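Local coordinates for protein HupZ (Streptococcus sp. 'group A', PDB 5ESC) that degrades heme in vitro as a dimeric split-barrel enzyme related to the FMN-binding pyridoxamine 5'-phosphate oxidases, at residues T19-A22 with K23-N27; N47-G50 with Q51-N55; L36-D39 with K40-I43; K94-A97 with Q98-G102. All coordinates share one frame; numbering follows the deposited sequence. Where two conformers were deposited one is given.

From the N terminus, the chain first folds back on itself in interaction 1, which closes the hairpin of strands 15-20 and 26-31. Interaction 3 closes the next hairpin, strands 35-38 and 41-46, at the far edge of the same antiparallel sheet, about 24 Å from interaction 1 centre to centre. Strand 41-46 then leads into interaction 2, the start of helix 51-59, where Asn-55 reaches back to Thr-19 of the first hairpin. Interaction 4 comes last, at the end of helix 88-97, and its Met-101 packs against Asn-47 of interaction 2. The four follow in series; none nests within or crosses another.

Interaction 1 (T19-A22 with K23-N27); sequences TVDA and KGQPN
Two backbone bonds pair Thr-19 with Asn-27: Asn-27 N to Thr-19 O at 2.8 Å and Thr-19 N to Asn-27 O at 3.0 Å. Toward the bend, Asp-21 N bonds to Gln-25 O (3.1 Å), and Gly-24 N returns to Asp-21 O (3.0 Å), closing a type I turn. The Asp-21 carboxylate folds inward over this turn because its CG sits between the backbone N and the carbonyl carbon (chi1 76°). OD1 thereby accepts from Gln-25 N at 3.0 Å, the donor lying well above the carboxylate plane. On the face turned to helix 51-59, Thr-19 and Asn-27 run side by side; a water joins Thr-19 OG1 to Asn-27 ND2, while Asn-55 of that helix bonds to the hydroxyl. On the opposite face Val-20 lays CG2 against the turn, 3.5 Å from Gly-24 C. Gly-24 has a positive phi of 86°, where a side chain would press on the preceding carbonyl oxygen. From this face Val-20 and Pro-26 pack on the second subunit, against its Gly-24 and Thr-19 respectively. The whole is a beta hairpin at the dimer interface of a split-barrel fold, its tip held by an aspartate.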
loop_
_atom_site.group_PDB
_atom_site.type_symbol
_atom_site.label_atom_id
_atom_site.label_comp_id
_atom_site.label_asym_id
_atom_site.label_seq_id
_atom_site.Cartn_x
_atom_site.Cartn_y
_atom_site.Cartn_z
ATOM N N THR A 19 -6.822 0.524 3.485
ATOM C CA THR A 19 -8.066 0.499 4.289
ATOM C C THR A 19 -9.054 -0.327 3.477
ATOM O O THR A 19 -8.710 -0.794 2.369
ATOM C CB THR A 19 -8.578 1.943 4.521
ATOM O OG1 THR A 19 -8.717 2.603 3.247
ATOM C CG2 THR A 19 -7.656 2.751 5.491
ATOM N N VAL A 20 -10.290 -0.413 3.895
ATOM C CA VAL A 20 -11.318 -1.205 3.228
ATOM C C VAL A 20 -12.646 -0.485 3.381
ATOM O O VAL A 20 -12.884 0.208 4.390
ATOM C CB VAL A 20 -11.341 -2.627 3.812
ATOM C CG1 VAL A 20 -11.697 -2.598 5.286
ATOM C CG2 VAL A 20 -12.359 -3.469 3.066
ATOM N N ASP A 21 -13.469 -0.476 2.335
ATOM C CA ASP A 21 -14.793 0.159 2.431
ATOM C C ASP A 21 -15.833 -0.812 2.997
ATOM O O ASP A 21 -15.513 -1.992 3.289
ATOM C CB ASP A 21 -15.234 0.797 1.117
ATOM C CG ASP A 21 -15.709 -0.198 0.084
ATOM O OD1 ASP A 21 -15.796 -1.399 0.378
ATOM O OD2 ASP A 21 -15.971 0.244 -1.046
ATOM N N ALA A 22 -17.051 -0.315 3.201
ATOM C CA ALA A 22 -18.139 -1.134 3.755
ATOM C C ALA A 22 -18.509 -2.356 2.890
ATOM O O ALA A 22 -18.871 -3.383 3.417
ATOM C CB ALA A 22 -19.362 -0.271 3.993
ATOM N N LYS A 23 -18.325 -2.259 1.581
ATOM C CA LYS A 23 -18.487 -3.419 0.651
ATOM C C LYS A 23 -17.281 -4.403 0.547
ATOM O O LYS A 23 -17.323 -5.347 -0.241
ATOM C CB LYS A 23 -18.740 -2.876 -0.751
ATOM C CG LYS A 23 -19.933 -1.893 -0.885
ATOM C CD LYS A 23 -21.165 -2.431 -1.634
ATOM C CE LYS A 23 -22.155 -3.172 -0.726
ATOM N NZ LYS A 23 -23.510 -3.319 -1.356
ATOM N N GLY A 24 -16.215 -4.183 1.320
ATOM C CA GLY A 24 -15.088 -5.072 1.331
ATOM C C GLY A 24 -14.031 -4.800 0.264
ATOM O O GLY A 24 -13.162 -5.601 0.081
ATOM N N GLN A 25 -14.104 -3.682 -0.427
ATOM C CA GLN A 25 -13.124 -3.264 -1.417
ATOM C C GLN A 25 -11.850 -2.612 -0.784
ATOM O O GLN A 25 -11.941 -1.582 -0.148
ATOM C CB GLN A 25 -13.777 -2.286 -2.382
ATOM C CG GLN A 25 -12.836 -1.677 -3.452
ATOM C CD GLN A 25 -12.128 -2.674 -4.408
ATOM O OE1 GLN A 25 -10.963 -2.449 -4.833
ATOM N NE2 GLN A 25 -12.831 -3.760 -4.769
ATOM N N PRO A 26 -10.660 -3.179 -1.013
ATOM C CA PRO A 26 -9.429 -2.580 -0.452
ATOM C C PRO A 26 -9.126 -1.267 -1.130
ATOM O O PRO A 26 -9.403 -1.118 -2.324
ATOM C CB PRO A 26 -8.365 -3.621 -0.818
ATOM C CG PRO A 26 -8.846 -4.149 -2.123
ATOM C CD PRO A 26 -10.349 -4.234 -1.969
ATOM N N ASN A 27 -8.561 -0.294 -0.394
ATOM C CA ASN A 27 -8.065 0.976 -0.976
ATOM C C ASN A 27 -6.589 1.187 -0.514
ATOM O O ASN A 27 -6.157 0.713 0.544
ATOM C CB ASN A 27 -8.902 2.158 -0.543
ATOM C CG ASN A 27 -8.416 3.508 -1.122
ATOM O OD1 ASN A 27 -8.592 3.737 -2.297
ATOM N ND2 ASN A 27 -7.764 4.388 -0.287
HETATM O O HOH W 1 -6.355 3.662 2.205
#

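Interaction 2 (N47-G50 with Q51-N55); sequences NTDG and QTRIN
The start of helix 51-59 is where Asp-49 and Arg-53 meet, with Gly-50 at the N-cap position. In the modelled conformer of Asp-49, one of two, OD1 forms a salt bridge with Arg-53 NH1 at 2.8 Å, and the carboxylate leans over one face of the guanidinium, the two planes 33° apart. Its other oxygen, OD2, sits above that face, displaced toward the rim. The same NH1 also donates to the carbonyl of Thr-48, 3.2 Å from NH1 to Thr-48 O, and this acceptor lies at the edge of the guanidinium, in its plane. Arg-53 gets there fully stretched, CG anti to the backbone N (chi1 180°) and the chain extended to NE; NE itself makes a salt bridge with Glu-57, one turn further along the helix. That bridge and the bond to Thr-48 O should together fix the rotation of the guanidinium.

Before the cap the chain makes an ST turn: Thr-48 OG1 accepts from Gly-50 N at 3.0 Å. That hydroxyl is also bonded to Glu-46, and a water donates to it and accepts from Arg-53 N, giving this early helical N-H an acceptor. The first turn is closed by Ile-54 N to Gly-50 O at 3.1 Å, a nearly straight bond lying in the carbonyl plane. At the first helical residue, Gln-51 bends at chi2 (61°) to lay its amide beside Asn-55, with NE2 donating to Asn-55 OD1 at 2.6 Å, while Thr-52 packs on Tyr-44 of strand 41-46.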
loop_
_atom_site.group_PDB
_atom_site.type_symbol
_atom_site.label_atom_id
_atom_site.label_comp_id
_atom_site.label_asym_id
_atom_site.label_seq_id
_atom_site.Cartn_x
_atom_site.Cartn_y
_atom_site.Cartn_z
ATOM N N ASN A 47 -6.284 16.088 4.582
ATOM C CA ASN A 47 -6.618 17.345 3.905
ATOM C C ASN A 47 -7.785 17.130 2.956
ATOM O O ASN A 47 -8.162 18.035 2.223
ATOM C CB ASN A 47 -5.403 17.837 3.125
ATOM C CG ASN A 47 -4.225 18.207 4.022
ATOM O OD1 ASN A 47 -4.424 18.671 5.141
ATOM N ND2 ASN A 47 -2.999 17.913 3.576
ATOM N N THR A 48 -8.351 15.931 2.942
ATOM C CA THR A 48 -9.321 15.571 1.922
ATOM C C THR A 48 -10.579 14.948 2.585
ATOM O O THR A 48 -10.638 14.735 3.808
ATOM C CB THR A 48 -8.693 14.495 0.951
ATOM O OG1 THR A 48 -8.657 13.205 1.615
ATOM C CG2 THR A 48 -7.266 14.857 0.521
ATOM N N ASP A 49 -11.592 14.678 1.741
ATOM C CA ASP A 49 -12.647 13.729 2.146
ATOM C C ASP A 49 -12.582 12.514 1.255
ATOM O O ASP A 49 -13.588 11.989 0.814
ATOM C CB ASP A 49 -14.090 14.301 2.278
ATOM C CG ASP A 49 -14.397 14.779 3.702
ATOM O OD1 ASP A 49 -13.900 15.882 4.016
ATOM O OD2 ASP A 49 -15.079 14.076 4.500
ATOM N N GLY A 50 -11.370 12.000 1.096
ATOM C CA GLY A 50 -11.058 10.863 0.170
ATOM C C GLY A 50 -11.357 9.495 0.780
ATOM O O GLY A 50 -11.903 9.392 1.868
ATOM N N GLN A 51 -11.003 8.461 0.065
ATOM C CA GLN A 51 -11.463 7.177 0.365
ATOM C C GLN A 51 -10.820 6.662 1.672
ATOM O O GLN A 51 -11.499 5.980 2.403
ATOM C CB GLN A 51 -11.171 6.216 -0.812
ATOM C CG GLN A 51 -11.932 4.896 -0.683
ATOM C CD GLN A 51 -13.480 5.042 -0.667
ATOM O OE1 GLN A 51 -14.037 5.729 -1.549
ATOM N NE2 GLN A 51 -14.156 4.436 0.268
ATOM N N THR A 52 -9.555 7.003 1.944
ATOM C CA THR A 52 -8.908 6.547 3.167
ATOM C C THR A 52 -9.747 7.056 4.343
ATOM O O THR A 52 -10.094 6.318 5.253
ATOM C CB THR A 52 -7.445 7.039 3.268
ATOM O OG1 THR A 52 -6.691 6.456 2.209
ATOM C CG2 THR A 52 -6.778 6.700 4.614
ATOM N N ARG A 53 -10.092 8.344 4.329
ATOM C CA ARG A 53 -10.844 8.930 5.397
ATOM C C ARG A 53 -12.232 8.291 5.580
ATOM O O ARG A 53 -12.628 7.980 6.741
ATOM C CB ARG A 53 -10.993 10.467 5.211
ATOM C CG ARG A 53 -11.775 11.092 6.307
ATOM C CD ARG A 53 -11.982 12.607 6.093
ATOM N NE ARG A 53 -12.691 13.196 7.198
ATOM C CZ ARG A 53 -12.856 14.521 7.315
ATOM N NH1 ARG A 53 -12.406 15.313 6.354
ATOM N NH2 ARG A 53 -13.527 15.033 8.324
ATOM N N ILE A 54 -12.958 8.100 4.447
ATOM C CA ILE A 54 -14.271 7.521 4.440
ATOM C C ILE A 54 -14.238 6.089 5.043
ATOM O O ILE A 54 -15.101 5.700 5.826
ATOM C CB ILE A 54 -14.787 7.468 2.997
ATOM C CG1 ILE A 54 -14.904 8.865 2.439
ATOM C CG2 ILE A 54 -16.143 6.789 2.889
ATOM C CD1 ILE A 54 -15.698 9.760 3.320
ATOM N N ASN A 55 -13.238 5.335 4.661
ATOM C CA ASN A 55 -13.068 3.973 5.137
ATOM C C ASN A 55 -12.733 3.971 6.633
ATOM O O ASN A 55 -13.287 3.149 7.400
ATOM C CB ASN A 55 -11.968 3.267 4.332
ATOM C CG ASN A 55 -12.373 2.972 2.875
ATOM O OD1 ASN A 55 -13.497 3.145 2.468
ATOM N ND2 ASN A 55 -11.396 2.533 2.092
HETATM O O HOH W 2 -8.575 10.223 2.396
#

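Interaction 3 (L36-D39 with K40-I43); sequences LWDD and KTFI
Trp-37 and Asp-38 both face Thr-41 across the antiparallel pair, a classic beta bulge next to the type I turn that closes the hairpin of strands 35-38 and 41-46. Thr-41 O takes Trp-37 N at 2.9 Å and, weakly, Asp-38 N; Thr-41 N returns a weak bond to Asp-38 O. At the turn, Asp-38 OD1 accepts twice, from Lys-40 N at 2.8 Å and from the Thr-41 hydroxyl, the two donors coming from opposite faces of the carboxylate plane. With chi1 at 64°, the Asp-38 carboxylate curls back over its own main chain, and this brings OD1 to the turn. Along the strands, Ile-43 brings CD1 obliquely to the Trp-37 indole, 3.7 Å from CE3, and Tyr-89 of helix 88-97 meets the same indole edge-to-face. Leu-36 and Phe-42 pair on the side where helix 4-12 packs: Ile-10 touches both of them, and Phe-77 meets the Phe-42 ring edge-to-face. Between the two, the Leu-36 methyl CD2 sits over one face of the Phe-42 ring, 3.8 Å from its centroid and only 14° off the ring normal.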
loop_
_atom_site.group_PDB
_atom_site.type_symbol
_atom_site.label_atom_id
_atom_site.label_comp_id
_atom_site.label_asym_id
_atom_site.label_seq_id
_atom_site.Cartn_x
_atom_site.Cartn_y
_atom_site.Cartn_z
ATOM N N LEU A 36 5.039 9.471 13.872
ATOM C CA LEU A 36 4.774 8.893 15.175
ATOM C C LEU A 36 4.382 9.967 16.163
ATOM O O LEU A 36 4.980 11.044 16.214
ATOM C CB LEU A 36 6.014 8.135 15.713
ATOM C CG LEU A 36 6.351 6.767 15.228
ATOM C CD1 LEU A 36 7.769 6.319 15.663
ATOM C CD2 LEU A 36 5.325 5.654 15.478
ATOM N N TRP A 37 3.366 9.652 16.978
ATOM C CA TRP A 37 2.934 10.434 18.106
ATOM C C TRP A 37 3.580 9.878 19.372
ATOM O O TRP A 37 3.944 10.641 20.280
ATOM C CB TRP A 37 1.411 10.310 18.267
ATOM C CG TRP A 37 0.896 11.143 19.388
ATOM C CD1 TRP A 37 0.610 10.725 20.680
ATOM C CD2 TRP A 37 0.638 12.568 19.376
ATOM N NE1 TRP A 37 0.208 11.758 21.405
ATOM C CE2 TRP A 37 0.202 12.908 20.677
ATOM C CE3 TRP A 37 0.738 13.563 18.415
ATOM C CZ2 TRP A 37 -0.172 14.193 21.038
ATOM C CZ3 TRP A 37 0.388 14.883 18.776
ATOM C CH2 TRP A 37 -0.079 15.174 20.053
ATOM N N ASP A 38 3.542 8.547 19.516
ATOM C CA ASP A 38 4.173 7.866 20.650
ATOM C C ASP A 38 4.577 6.471 20.153
ATOM O O ASP A 38 4.357 6.143 18.974
ATOM C CB ASP A 38 3.331 7.875 21.924
ATOM C CG ASP A 38 2.015 7.128 21.846
ATOM O OD1 ASP A 38 1.836 6.185 21.072
ATOM O OD2 ASP A 38 1.121 7.480 22.607
ATOM N N ASP A 39 5.034 5.614 21.030
ATOM C CA ASP A 39 5.473 4.275 20.638
ATOM C C ASP A 39 4.312 3.397 20.158
ATOM O O ASP A 39 4.527 2.265 19.819
ATOM C CB ASP A 39 6.234 3.554 21.842
ATOM C CG ASP A 39 7.720 4.026 22.022
ATOM O OD1 ASP A 39 8.386 4.590 21.091
ATOM O OD2 ASP A 39 8.259 3.849 23.156
ATOM N N LYS A 40 3.056 3.817 20.269
ATOM C CA LYS A 40 1.985 2.999 19.657
ATOM C C LYS A 40 0.950 3.767 18.835
ATOM O O LYS A 40 -0.106 3.214 18.540
ATOM C CB LYS A 40 1.232 2.121 20.666
ATOM C CG LYS A 40 0.846 2.811 21.887
ATOM C CD LYS A 40 0.584 1.893 23.080
ATOM C CE LYS A 40 1.370 0.628 23.088
ATOM N NZ LYS A 40 1.197 -0.021 24.450
ATOM N N THR A 41 1.295 4.969 18.390
ATOM C CA THR A 41 0.304 5.841 17.753
ATOM C C THR A 41 0.975 6.581 16.621
ATOM O O THR A 41 2.035 7.115 16.830
ATOM C CB THR A 41 -0.268 6.836 18.763
ATOM O OG1 THR A 41 -0.577 6.138 19.961
ATOM C CG2 THR A 41 -1.590 7.579 18.213
ATOM N N PHE A 42 0.349 6.623 15.461
ATOM C CA PHE A 42 0.777 7.488 14.384
ATOM C C PHE A 42 -0.292 8.538 14.245
ATOM O O PHE A 42 -1.466 8.315 14.641
ATOM C CB PHE A 42 0.811 6.775 13.035
ATOM C CG PHE A 42 1.928 5.815 12.821
ATOM C CD1 PHE A 42 3.122 6.213 12.190
ATOM C CD2 PHE A 42 1.794 4.469 13.202
ATOM C CE1 PHE A 42 4.114 5.321 11.948
ATOM C CE2 PHE A 42 2.828 3.573 12.971
ATOM C CZ PHE A 42 3.973 3.985 12.319
ATOM N N ILE A 43 0.035 9.690 13.673
ATOM C CA ILE A 43 -0.953 10.642 13.277
ATOM C C ILE A 43 -0.632 11.011 11.835
ATOM O O ILE A 43 0.527 10.837 11.413
ATOM C CB ILE A 43 -1.086 11.918 14.187
ATOM C CG1 ILE A 43 0.243 12.721 14.396
ATOM C CG2 ILE A 43 -1.763 11.557 15.565
ATOM C CD1 ILE A 43 0.030 14.124 14.812
#

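Interaction 4 (K94-A97 with Q98-G102); sequences KKWA and QGRMG
Trp-96 puts CG anti to its N (chi1 -172°), and Arg-100, with CG beside its own N, runs extended to NE and then turns at chi4 (77°), which lays its guanidinium flat on the indole. The planes are 8° apart and the centres 3.9 Å, with CZ over the five-membered ring in a cation-pi contact. Arg-100 CD rests over the six-membered ring, a CH-pi contact at 3.4 Å from its centroid. The guanidinium edge is used too: NH1 donates to Trp-96 O at 2.8 Å, in the carbonyl plane and on a lone pair. Met-101 approaches the same ring from its edge: CE packs 3.9 Å from Trp-96 CZ3, and SD lies 5.4 Å from the six-membered centroid, a Met-aromatic contact. On the backbone, Ala-97 O accepts both Arg-100 N (2.7 Å) and Met-101 N (2.9 Å) near the end of helix 88-97, and Gly-99 makes the bend at a positive phi. Arg-35 provides a second cation-pi partner for the indole. The flat stack and the NH1 bond together probably hold the Arg-100 guanidinium in one orientation, and a carbonyl near the helix C-terminus, the negative end of the helix dipole, would be expected to favour its charge.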
loop_
_atom_site.group_PDB
_atom_site.type_symbol
_atom_site.label_atom_id
_atom_site.label_comp_id
_atom_site.label_asym_id
_atom_site.label_seq_id
_atom_site.Cartn_x
_atom_site.Cartn_y
_atom_site.Cartn_z
ATOM N N LYS A 94 -2.414 20.909 12.959
ATOM C CA LYS A 94 -2.560 22.258 12.380
ATOM C C LYS A 94 -1.242 23.065 12.417
ATOM O O LYS A 94 -0.663 23.678 11.513
ATOM C CB LYS A 94 -3.550 23.019 13.220
ATOM C CG LYS A 94 -4.956 22.808 12.817
ATOM C CD LYS A 94 -5.765 24.076 13.099
ATOM C CE LYS A 94 -6.539 23.908 14.343
ATOM N NZ LYS A 94 -6.588 24.990 15.358
ATOM N N LYS A 95 -0.703 22.919 13.587
ATOM C CA LYS A 95 0.563 23.524 13.875
ATOM C C LYS A 95 1.708 22.988 13.022
ATOM O O LYS A 95 2.421 23.746 12.374
ATOM C CB LYS A 95 0.935 23.291 15.333
ATOM C CG LYS A 95 2.254 23.920 15.787
ATOM C CD LYS A 95 2.174 25.480 15.634
ATOM C CE LYS A 95 3.369 26.290 16.239
ATOM N NZ LYS A 95 3.347 27.736 15.866
ATOM N N TRP A 96 1.804 21.650 12.953
ATOM C CA TRP A 96 2.714 20.975 12.065
ATOM C C TRP A 96 2.593 21.360 10.602
ATOM O O TRP A 96 3.587 21.394 9.860
ATOM C CB TRP A 96 2.550 19.456 12.211
ATOM C CG TRP A 96 3.489 18.649 11.547
ATOM C CD1 TRP A 96 4.646 18.141 12.070
ATOM C CD2 TRP A 96 3.410 18.146 10.193
ATOM N NE1 TRP A 96 5.293 17.389 11.138
ATOM C CE2 TRP A 96 4.569 17.379 9.971
ATOM C CE3 TRP A 96 2.475 18.282 9.155
ATOM C CZ2 TRP A 96 4.804 16.701 8.744
ATOM C CZ3 TRP A 96 2.721 17.670 7.949
ATOM C CH2 TRP A 96 3.891 16.895 7.735
ATOM N N ALA A 97 1.380 21.631 10.153
ATOM C CA ALA A 97 1.130 21.940 8.750
ATOM C C ALA A 97 1.752 23.295 8.284
ATOM O O ALA A 97 2.000 23.510 7.103
ATOM C CB ALA A 97 -0.346 21.962 8.509
ATOM N N GLN A 98 1.989 24.162 9.234
ATOM C CA GLN A 98 2.416 25.548 8.957
ATOM C C GLN A 98 3.812 25.571 8.367
ATOM O O GLN A 98 4.753 25.062 9.001
ATOM C CB GLN A 98 2.395 26.315 10.251
ATOM C CG GLN A 98 0.978 26.671 10.676
ATOM C CD GLN A 98 0.927 27.337 12.024
ATOM O OE1 GLN A 98 1.954 27.625 12.625
ATOM N NE2 GLN A 98 -0.266 27.557 12.520
ATOM N N GLY A 99 3.932 26.036 7.129
ATOM C CA GLY A 99 5.177 25.989 6.396
ATOM C C GLY A 99 5.300 24.717 5.588
ATOM O O GLY A 99 6.288 24.540 4.876
ATOM N N ARG A 100 4.325 23.797 5.671
ATOM C CA ARG A 100 4.446 22.531 4.946
ATOM C C ARG A 100 3.314 22.313 3.978
ATOM O O ARG A 100 3.568 21.896 2.861
ATOM C CB ARG A 100 4.537 21.298 5.882
ATOM C CG ARG A 100 5.737 21.159 6.799
ATOM C CD ARG A 100 5.744 19.787 7.516
ATOM N NE ARG A 100 6.950 19.559 8.317
ATOM C CZ ARG A 100 7.211 20.091 9.512
ATOM N NH1 ARG A 100 6.344 20.885 10.126
ATOM N NH2 ARG A 100 8.357 19.818 10.128
ATOM N N MET A 101 2.062 22.510 4.384
ATOM C CA MET A 101 0.920 22.260 3.488
ATOM C C MET A 101 -0.226 23.131 3.935
ATOM O O MET A 101 -0.053 23.930 4.825
ATOM C CB MET A 101 0.601 20.741 3.506
ATOM C CG MET A 101 0.566 20.146 4.907
ATOM S SD MET A 101 0.122 18.383 4.945
ATOM C CE MET A 101 1.549 17.631 4.188
ATOM N N GLY A 102 -1.400 23.011 3.350
ATOM C CA GLY A 102 -2.609 23.720 3.846
ATOM C C GLY A 102 -3.084 23.257 5.254
ATOM O O GLY A 102 -2.555 22.303 5.852
HETATM O O HOH W 3 5.295 23.967 11.266
#